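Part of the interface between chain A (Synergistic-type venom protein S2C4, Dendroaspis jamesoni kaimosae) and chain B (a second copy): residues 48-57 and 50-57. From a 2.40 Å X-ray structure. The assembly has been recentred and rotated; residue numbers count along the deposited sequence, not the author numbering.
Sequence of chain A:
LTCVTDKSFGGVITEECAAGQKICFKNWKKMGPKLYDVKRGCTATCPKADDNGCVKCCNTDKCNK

Chain A, residues 48-57: KADDNGCVKC
Chain B, residues 50-57: DDNGCVKC

A covalent bond joins the two copies. Cys A54 SG and Cys B54 SG form an intermolecular disulfide of 2.1 Å, with a chi3 of -85°. That value is close to the 90° magnitude at which the sulfur lone pairs repel least. Both cysteines are t at chi1, -162° in chain A and -164° in chain B. Their CA-to-CB bonds point toward the partner stretch, and Cys A54 CA and Cys B54 CA lie 6.4 Å apart. Both residues are buried.

The backbone is nearly the same on the two sides. Each stretch makes a type I beta turn, from Asp A50 to Gly A53 and from Asp B50 to Gly B53. Gly A53 N donates to Asp A50 O at 2.7 Å, and Gly B53 N donates to Asp B50 O at 3.0 Å. Phi/psi is -50/-35 at Asp A51 and -101/18 at Asn A52; the matching values in chain B are -55/-37 and -99/17. The glycines are extended, -122/-158 in Gly A53 and -121/-160 in Gly B53. A CB on Gly B53 would crowd Asp B50 CB at 3.5 Å.

Beyond the turn the backbone is extended, and strand geometry continues through Cys A57 and Cys B57 and further along each chain. Cys A54 is at -163/150, Val A55 at -133/139 and Lys A56 at -126/132, and chain B follows closely. The strand axes approach to 6.6 Å, and their N-to-C directions differ by 116°. At that angle, with no clear hydrogen bond between them, the strands cross near Cys A54 and Cys B54 and do not pair as a sheet here.

Side chains alternate along each strand. Cys A54, Lys A56, Cys B54 and Lys B56 point toward the partner at CA-to-CB, while Val A55 and Val B55 point away. The valine backbones still pass near the disulfide. Cys A54 SG lies 3.5 Å from Val B55 O, and Val A55 N lies 3.5 Å from Cys B54 SG.

Each lysine reaches back over the partner's turn, where carbonyl oxygens offer a partly negative surface to the ammonium group. Lys A56 is fully extended, t at all four chi angles. Lys A56 NZ comes within 3.1 Å of Asp B51 O, and Lys A56 CD passes 4.2 Å from Gly B53 O. Lys B56 is t, t, m, t, with chi3 at -69°. Lys B56 CE lies 3.4 Å from Gly A53 O. Lys B56 NZ is 3.7 Å from Gly A53 O, 3.9 Å from Asp A50 O and 4.0 Å from Asp A51 O, all longer than the 3.1 Å between Lys A56 NZ and Asp B51 O. Lys B56 NZ is also 4.4 Å from Ala A49 CB.

Together the stretches bury 358 Å², mostly on the cysteines and lysines.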

ATOM      1  N   LYS A  48       3.300  10.758  -0.926  1.00 25.06           N
ATOM      2  CA  LYS A  48       2.466  10.466   0.230  1.00 28.40           C
ATOM      3  C   LYS A  48       1.143   9.863  -0.228  1.00 25.34           C
ATOM      4  O   LYS A  48       0.576  10.271  -1.245  1.00 21.21           O
ATOM      5  CB  LYS A  48       2.208  11.731   1.049  1.00 36.02           C
ATOM      6  CG  LYS A  48       3.271  12.040   2.101  1.00 44.37           C
ATOM      7  CD  LYS A  48       3.971  10.783   2.600  1.00 50.48           C
ATOM      8  CE  LYS A  48       4.416  10.931   4.045  1.00 54.06           C
ATOM      9  NZ  LYS A  48       5.635  11.773   4.161  1.00 56.60           N
ATOM     10  N   ALA A  49       0.632   8.914   0.545  1.00 23.38           N
ATOM     11  CA  ALA A  49      -0.578   8.205   0.165  1.00 23.07           C
ATOM     12  C   ALA A  49      -1.812   8.964   0.630  1.00 23.19           C
ATOM     13  O   ALA A  49      -1.756   9.743   1.585  1.00 23.27           O
ATOM     14  CB  ALA A  49      -0.586   6.795   0.760  1.00 23.52           C
ATOM     15  N   ASP A  50      -2.925   8.756  -0.079  1.00 25.40           N
ATOM     16  CA  ASP A  50      -4.202   9.288   0.376  1.00 26.54           C
ATOM     17  C   ASP A  50      -4.526   8.710   1.741  1.00 32.49           C
ATOM     18  O   ASP A  50      -4.153   7.578   2.054  1.00 38.08           O
ATOM     19  CB  ASP A  50      -5.327   8.927  -0.594  1.00 27.06           C
ATOM     20  CG  ASP A  50      -5.152   9.559  -1.953  1.00 29.65           C
ATOM     21  OD1 ASP A  50      -4.150  10.280  -2.148  1.00 30.54           O
ATOM     22  OD2 ASP A  50      -6.014   9.323  -2.829  1.00 29.89           O
ATOM     23  N   ASP A  51      -5.295   9.468   2.526  1.00 34.05           N
ATOM     24  CA  ASP A  51      -5.652   9.029   3.872  1.00 35.28           C
ATOM     25  C   ASP A  51      -6.201   7.608   3.876  1.00 37.05           C
ATOM     26  O   ASP A  51      -5.971   6.849   4.824  1.00 42.33           O
ATOM     27  CB  ASP A  51      -6.672   9.991   4.481  1.00 38.38           C
ATOM     28  CG  ASP A  51      -6.032  11.245   5.032  1.00 39.88           C
ATOM     29  OD1 ASP A  51      -4.840  11.197   5.401  1.00 40.99           O
ATOM     30  OD2 ASP A  51      -6.723  12.283   5.096  1.00 41.90           O
ATOM     31  N   ASN A  52      -6.928   7.230   2.823  1.00 35.55           N
ATOM     32  CA  ASN A  52      -7.525   5.908   2.692  1.00 35.22           C
ATOM     33  C   ASN A  52      -6.722   4.978   1.784  1.00 31.36           C
ATOM     34  O   ASN A  52      -7.264   3.976   1.305  1.00 30.05           O
ATOM     35  CB  ASN A  52      -8.954   6.042   2.171  1.00 37.69           C
ATOM     36  CG  ASN A  52      -9.026   6.845   0.888  1.00 40.83           C
ATOM     37  OD1 ASN A  52      -8.665   6.356  -0.186  1.00 40.17           O
ATOM     38  ND2 ASN A  52      -9.472   8.091   0.994  1.00 44.58           N
ATOM     39  N   GLY A  53      -5.456   5.301   1.520  1.00 31.03           N
ATOM     40  CA  GLY A  53      -4.647   4.524   0.597  1.00 32.45           C
ATOM     41  C   GLY A  53      -3.361   3.930   1.137  1.00 29.76           C
ATOM     42  O   GLY A  53      -3.195   3.756   2.348  1.00 29.98           O
ATOM     43  N   CYS A  54      -2.436   3.621   0.231  1.00 28.94           N
ATOM     44  CA  CYS A  54      -1.142   3.064   0.594  1.00 27.32           C
ATOM     45  C   CYS A  54      -0.195   3.234  -0.589  1.00 26.82           C
ATOM     46  O   CYS A  54      -0.630   3.246  -1.743  1.00 28.38           O
ATOM     47  CB  CYS A  54      -1.293   1.581   0.977  1.00 25.10           C
ATOM     48  SG  CYS A  54       0.057   0.816   1.921  1.00 22.07           S
ATOM     49  N   VAL A  55       1.099   3.371  -0.294  1.00 25.53           N
ATOM     50  CA  VAL A  55       2.122   3.600  -1.312  1.00 23.98           C
ATOM     51  C   VAL A  55       3.282   2.651  -1.049  1.00 22.91           C
ATOM     52  O   VAL A  55       3.692   2.460   0.102  1.00 24.45           O
ATOM     53  CB  VAL A  55       2.608   5.071  -1.327  1.00 21.68           C
ATOM     54  CG1 VAL A  55       3.986   5.205  -2.001  1.00 20.18           C
ATOM     55  CG2 VAL A  55       1.598   5.974  -2.032  1.00 21.60           C
ATOM     56  N   LYS A  56       3.833   2.078  -2.115  1.00 20.39           N
ATOM     57  CA  LYS A  56       5.053   1.289  -2.023  1.00 24.14           C
ATOM     58  C   LYS A  56       6.058   1.854  -3.015  1.00 24.87           C
ATOM     59  O   LYS A  56       5.712   2.102  -4.174  1.00 25.13           O
ATOM     60  CB  LYS A  56       4.780  -0.194  -2.294  1.00 22.48           C
ATOM     61  CG  LYS A  56       6.027  -1.016  -2.604  1.00 24.64           C
ATOM     62  CD  LYS A  56       5.674  -2.481  -2.837  1.00 23.72           C
ATOM     63  CE  LYS A  56       6.900  -3.297  -3.196  1.00 24.47           C
ATOM     64  NZ  LYS A  56       6.526  -4.687  -3.587  1.00 26.12           N
ATOM     65  N   CYS A  57       7.290   2.079  -2.556  1.00 25.22           N
ATOM     66  CA  CYS A  57       8.338   2.650  -3.391  1.00 26.04           C
ATOM     67  C   CYS A  57       9.573   1.763  -3.374  1.00 26.13           C
ATOM     68  O   CYS A  57       9.975   1.262  -2.320  1.00 24.16           O
ATOM     69  CB  CYS A  57       8.726   4.055  -2.916  1.00 28.21           C
ATOM     70  SG  CYS A  57       7.604   5.390  -3.403  1.00 30.99           S
TER
ATOM     71  N   ASP B  50       2.991  -8.446   1.854  1.00 31.56           N
ATOM     72  CA  ASP B  50       3.152  -9.363   0.736  1.00 31.88           C
ATOM     73  C   ASP B  50       3.852  -8.660  -0.421  1.00 28.94           C
ATOM     74  O   ASP B  50       3.821  -7.431  -0.539  1.00 27.53           O
ATOM     75  CB  ASP B  50       1.795  -9.906   0.288  1.00 34.09           C
ATOM     76  CG  ASP B  50       1.154 -10.801   1.332  1.00 36.20           C
ATOM     77  OD1 ASP B  50       1.754 -10.966   2.413  1.00 36.11           O
ATOM     78  OD2 ASP B  50       0.056 -11.339   1.073  1.00 36.45           O
ATOM     79  N   ASP B  51       4.527  -9.451  -1.259  1.00 28.07           N
ATOM     80  CA  ASP B  51       5.191  -8.885  -2.429  1.00 28.40           C
ATOM     81  C   ASP B  51       4.219  -8.093  -3.303  1.00 23.44           C
ATOM     82  O   ASP B  51       4.575  -7.040  -3.843  1.00 22.60           O
ATOM     83  CB  ASP B  51       5.876  -9.995  -3.230  1.00 31.78           C
ATOM     84  CG  ASP B  51       7.241 -10.367  -2.661  1.00 36.77           C
ATOM     85  OD1 ASP B  51       7.871  -9.516  -1.994  1.00 37.04           O
ATOM     86  OD2 ASP B  51       7.682 -11.516  -2.873  1.00 41.56           O
ATOM     87  N   ASN B  52       2.977  -8.564  -3.432  1.00 21.83           N
ATOM     88  CA  ASN B  52       1.978  -7.887  -4.247  1.00 23.44           C
ATOM     89  C   ASN B  52       1.026  -7.033  -3.413  1.00 25.43           C
ATOM     90  O   ASN B  52      -0.030  -6.623  -3.914  1.00 23.32           O
ATOM     91  CB  ASN B  52       1.203  -8.900  -5.096  1.00 25.69           C
ATOM     92  CG  ASN B  52       0.514  -9.974  -4.263  1.00 28.84           C
ATOM     93  OD1 ASN B  52       0.388  -9.859  -3.044  1.00 30.03           O
ATOM     94  ND2 ASN B  52       0.072 -11.033  -4.926  1.00 28.80           N
ATOM     95  N   GLY B  53       1.399  -6.726  -2.166  1.00 25.25           N
ATOM     96  CA  GLY B  53       0.543  -5.971  -1.266  1.00 23.19           C
ATOM     97  C   GLY B  53       1.138  -4.668  -0.765  1.00 22.86           C
ATOM     98  O   GLY B  53       2.106  -4.159  -1.339  1.00 21.74           O
ATOM     99  N   CYS B  54       0.595  -4.152   0.339  1.00 24.83           N
ATOM    100  CA  CYS B  54       1.022  -2.899   0.949  1.00 24.15           C
ATOM    101  C   CYS B  54       0.516  -2.875   2.383  1.00 26.87           C
ATOM    102  O   CYS B  54      -0.524  -3.464   2.692  1.00 26.94           O
ATOM    103  CB  CYS B  54       0.457  -1.697   0.173  1.00 24.48           C
ATOM    104  SG  CYS B  54       1.210  -0.075   0.472  1.00 23.44           S
ATOM    105  N   VAL B  55       1.264  -2.197   3.256  1.00 28.00           N
ATOM    106  CA  VAL B  55       0.928  -2.111   4.673  1.00 26.61           C
ATOM    107  C   VAL B  55       1.095  -0.667   5.118  1.00 25.40           C
ATOM    108  O   VAL B  55       2.028   0.022   4.692  1.00 23.10           O
ATOM    109  CB  VAL B  55       1.793  -3.053   5.538  1.00 25.30           C
ATOM    110  CG1 VAL B  55       1.663  -2.706   7.023  1.00 25.50           C
ATOM    111  CG2 VAL B  55       1.386  -4.487   5.311  1.00 26.35           C
ATOM    112  N   LYS B  56       0.190  -0.213   5.975  1.00 25.64           N
ATOM    113  CA  LYS B  56       0.321   1.069   6.645  1.00 28.67           C
ATOM    114  C   LYS B  56       0.206   0.883   8.150  1.00 27.52           C
ATOM    115  O   LYS B  56      -0.721   0.225   8.631  1.00 28.09           O
ATOM    116  CB  LYS B  56      -0.732   2.053   6.176  1.00 33.98           C
ATOM    117  CG  LYS B  56      -0.608   3.353   6.918  1.00 38.88           C
ATOM    118  CD  LYS B  56      -1.682   4.327   6.532  1.00 44.40           C
ATOM    119  CE  LYS B  56      -1.457   4.781   5.109  1.00 47.98           C
ATOM    120  NZ  LYS B  56      -2.001   6.127   4.924  1.00 52.57           N
ATOM    121  N   CYS B  57       1.129   1.490   8.891  1.00 27.23           N
ATOM    122  CA  CYS B  57       1.174   1.379  10.341  1.00 26.40           C
ATOM    123  C   CYS B  57       1.202   2.758  10.982  1.00 27.93           C
ATOM    124  O   CYS B  57       1.831   3.681  10.462  1.00 28.40           O
ATOM    125  CB  CYS B  57       2.394   0.555  10.771  1.00 25.60           C
ATOM    126  SG  CYS B  57       2.164  -1.234  10.536  1.00 26.21           S
TER